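Local coordinates for protein methyltransferase (Thermus thermophilus, PDB 1WS6) that probably transfers methyl groups from S-adenosylmethionine to a substrate that is likely RNA, as its ribosomal RNA methyltransferase relatives do, at residues G129-L132 against A133-L136; A121-L124 against A125-F128. All coordinates share one frame; numbering follows the deposited sequence.

Interaction 1 of 2, residues G129-L132 against A133-L136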
# COMPACT_ATOMS: atom_id res chain seq x y z
N GLY A 129 -9.43 -11.17 -1.62
CA GLY A 129 -9.50 -12.39 -2.41
C GLY A 129 -9.06 -12.14 -3.84
O GLY A 129 -8.32 -12.94 -4.42
N GLU A 130 -9.51 -11.03 -4.41
CA GLU A 130 -9.15 -10.67 -5.77
C GLU A 130 -7.66 -10.39 -5.90
O GLU A 130 -7.02 -10.81 -6.87
CB GLU A 130 -9.95 -9.43 -6.21
CG GLU A 130 -11.43 -9.70 -6.40
CD GLU A 130 -11.73 -10.52 -7.66
OE1 GLU A 130 -12.88 -11.01 -7.78
OE2 GLU A 130 -10.83 -10.68 -8.52
N LEU A 131 -7.10 -9.67 -4.93
CA LEU A 131 -5.67 -9.35 -4.95
C LEU A 131 -4.88 -10.66 -4.89
O LEU A 131 -3.99 -10.90 -5.70
CB LEU A 131 -5.30 -8.49 -3.75
CG LEU A 131 -4.09 -7.55 -3.84
CD1 LEU A 131 -3.58 -7.30 -2.44
CD2 LEU A 131 -3.00 -8.14 -4.71
N LEU A 132 -5.23 -11.50 -3.92
CA LEU A 132 -4.56 -12.78 -3.75
C LEU A 132 -4.62 -13.65 -5.00
O LEU A 132 -3.67 -14.35 -5.31
CB LEU A 132 -5.17 -13.53 -2.56
CG LEU A 132 -5.16 -12.69 -1.27
CD1 LEU A 132 -6.13 -13.26 -0.25
CD2 LEU A 132 -3.76 -12.62 -0.72
N ALA A 133 -5.74 -13.59 -5.71
CA ALA A 133 -5.92 -14.39 -6.92
C ALA A 133 -5.14 -13.87 -8.13
O ALA A 133 -4.81 -14.63 -9.04
CB ALA A 133 -7.41 -14.47 -7.27
N SER A 134 -4.86 -12.57 -8.15
CA SER A 134 -4.12 -11.95 -9.25
C SER A 134 -2.76 -12.60 -9.44
O SER A 134 -2.23 -12.61 -10.55
CB SER A 134 -3.91 -10.45 -9.00
OG SER A 134 -2.84 -10.23 -8.10
N GLY A 135 -2.20 -13.13 -8.36
CA GLY A 135 -0.89 -13.76 -8.44
C GLY A 135 0.20 -12.79 -8.85
O GLY A 135 1.17 -13.20 -9.48
N LEU A 136 0.07 -11.52 -8.49
CA LEU A 136 1.06 -10.51 -8.87
C LEU A 136 2.35 -10.46 -8.04
O LEU A 136 3.34 -9.88 -8.47
CB LEU A 136 0.42 -9.13 -8.87
CG LEU A 136 -0.74 -8.90 -9.85
CD1 LEU A 136 -1.27 -7.48 -9.67
CD2 LEU A 136 -0.26 -9.12 -11.29

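Interaction 2 of 2, residues A121-L124 against A125-F128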
# COMPACT_ATOMS: atom_id res chain seq x y z
N ALA A 121 -15.53 0.47 4.32
CA ALA A 121 -16.94 0.36 3.96
C ALA A 121 -17.14 -0.70 2.87
O ALA A 121 -18.24 -1.26 2.74
CB ALA A 121 -17.46 1.72 3.48
N MSE A 122 -16.09 -0.96 2.10
CA MSE A 122 -16.16 -1.95 1.04
C MSE A 122 -16.08 -3.37 1.60
O MSE A 122 -15.85 -3.56 2.80
CB MSE A 122 -15.02 -1.73 0.05
CG MSE A 122 -15.08 -0.38 -0.60
SE MSE A 122 -13.57 -0.05 -1.72
CE MSE A 122 -14.15 -0.89 -3.36
N ASP A 123 -16.27 -4.36 0.74
CA ASP A 123 -16.21 -5.75 1.16
C ASP A 123 -14.75 -6.18 1.28
O ASP A 123 -14.20 -6.81 0.38
CB ASP A 123 -16.96 -6.64 0.15
CG ASP A 123 -17.06 -8.10 0.59
OD1 ASP A 123 -18.05 -8.76 0.20
OD2 ASP A 123 -16.17 -8.59 1.32
N LEU A 124 -14.12 -5.81 2.38
CA LEU A 124 -12.73 -6.17 2.60
C LEU A 124 -12.71 -7.66 2.86
O LEU A 124 -12.90 -8.10 4.00
CB LEU A 124 -12.14 -5.46 3.81
CG LEU A 124 -12.33 -3.95 3.94
CD1 LEU A 124 -11.41 -3.45 5.04
CD2 LEU A 124 -12.00 -3.28 2.62
N ALA A 125 -12.47 -8.43 1.81
CA ALA A 125 -12.43 -9.88 1.91
C ALA A 125 -12.55 -10.31 0.47
O ALA A 125 -11.72 -11.06 -0.04
CB ALA A 125 -13.60 -10.40 2.73
N ALA A 126 -13.60 -9.83 -0.19
CA ALA A 126 -13.76 -10.13 -1.60
C ALA A 126 -12.60 -9.40 -2.27
O ALA A 126 -11.97 -9.93 -3.18
CB ALA A 126 -15.10 -9.60 -2.10
N LEU A 127 -12.32 -8.18 -1.81
CA LEU A 127 -11.22 -7.39 -2.37
C LEU A 127 -9.88 -8.09 -2.16
O LEU A 127 -9.10 -8.22 -3.11
CB LEU A 127 -11.19 -5.97 -1.79
CG LEU A 127 -12.28 -5.03 -2.32
CD1 LEU A 127 -12.10 -3.67 -1.71
CD2 LEU A 127 -12.20 -4.94 -3.84
N PHE A 128 -9.62 -8.54 -0.94
CA PHE A 128 -8.36 -9.23 -0.65
C PHE A 128 -8.29 -10.49 -1.50
O PHE A 128 -7.24 -10.84 -2.03
CB PHE A 128 -8.28 -9.61 0.83
CG PHE A 128 -8.20 -8.43 1.76
CD1 PHE A 128 -8.70 -8.52 3.06
CD2 PHE A 128 -7.62 -7.24 1.36
CE1 PHE A 128 -8.62 -7.44 3.93
CE2 PHE A 128 -7.53 -6.16 2.23
CZ PHE A 128 -8.03 -6.26 3.51

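Interaction 1 of 2, residues G129-L132 against A133-L136
Gly129 and Ala133 meet through the backbone, in the last turn of helix 126-134, which closes with an ST turn at Ser134. The carbonyl of Gly129 takes the amide of Ala133, N to O 3.0 Å, with the donor tilted 26° from the carbonyl plane; Ala133 CB also lies 3.4 Å from the same Gly129 O. One residue on, Glu130 O accepts from Ser134 N at 3.1 Å in much the same manner, while the Glu130 side chain stays exposed and turns off the contact.

Leu131 has two roles. Its CG is roughly anti to the backbone N (chi1 -154°), and its branched end reaches Tyr143 and Leu145 of strand 141-148, with CD2 passing 4.0 Å from Ser134 OG. Its carbonyl is gripped twice by Ser134: weakly by the amide N, and more closely by the hydroxyl, OG to O 2.7 Å, which lies in the carbonyl plane. Ser134 can make this bond because OG sits between its own backbone N and carbonyl carbon (chi1 79°), folded back over the preceding turn.

Leu132 adds to the apolar face by touching Tyr143. Gly135, with positive phi, is the first residue to leave helical geometry, and the chain then runs on to Leu136, whose side chain packs on Leu101, Ala104 and Lys105 of helix 97-106. The buried hydroxyl of Ser134 thus works in both directions: besides donating to Leu131, its OG accepts the amide N of Leu136 at 3.2 Å.

Interaction 2 of 2, residues A121-L124 against A125-F128
Leu124 and Phe128 form the buried apolar centre, one turn apart where the chain enters helix 126-134. Leu124 CB comes obliquely to the Phe128 ring, 4.0 Å from CE1. Both side chains face strand 141-148, Leu124 reaching His147 and Pro148, and Phe128 reaching Leu145 and His147.

Next to this pair, Leu127 CD1 is the meeting point of a second cluster. The selenomethionine Met122 crosses Leu127 at about a right angle and meets Leu127 CD1 with CB, SE and CE, the last at 3.8 Å. The bend at chi3 (84°) brings CE back to the leucine. Leu124 CD2 closes in on Leu127 CD1 more distantly, and Phe49 touches both Met122 and Leu127.

Farther out, Asp123 supplies the polar edge. Its carbonyl O accepts Leu127 N in a nearly straight bond of 3.2 Å (N-H...O 172°), with a weak second bond from Ala126 N. With CG anti to the backbone N (chi1 -174°), the carboxylate swings over the start of the helix, where OD2 receives Ala126 N at 3.2 Å from well above the carboxylate plane. An amide at the first turn is thereby satisfied by a side chain, and the partial positive charge of the helix start would probably favour the negative carboxylate. Asp123 also centres an inverse gamma turn, closed by a weak bond from Leu124 N to Met122 O. Turn and carboxylate lie at the start of the helix, with Ala125 at the N-cap position, in the crossover after strand 111-116 of a class I, Rossmann-like methyltransferase fold.

How the interactions relate
The two contacts are the two ends of helix 126-134: interaction 2 starts it and interaction 1 finishes it. Their centres lie about 13 Å apart, and Phe128 and Gly129 join them directly in the chain. One face of this crossover helix packs on strand 141-148 along its length: interaction 2 places Leu124 and Phe128 on the strand, interaction 1 places Leu131 and Leu132, and Leu145 is touched from both contacts. Interaction 2 is the end nearer the probable methyl-donor pocket, since Phe49 follows strand 44-48 at the likely glycine-rich cofactor turn. Interaction 1, at the far end, leans instead toward helix 97-106.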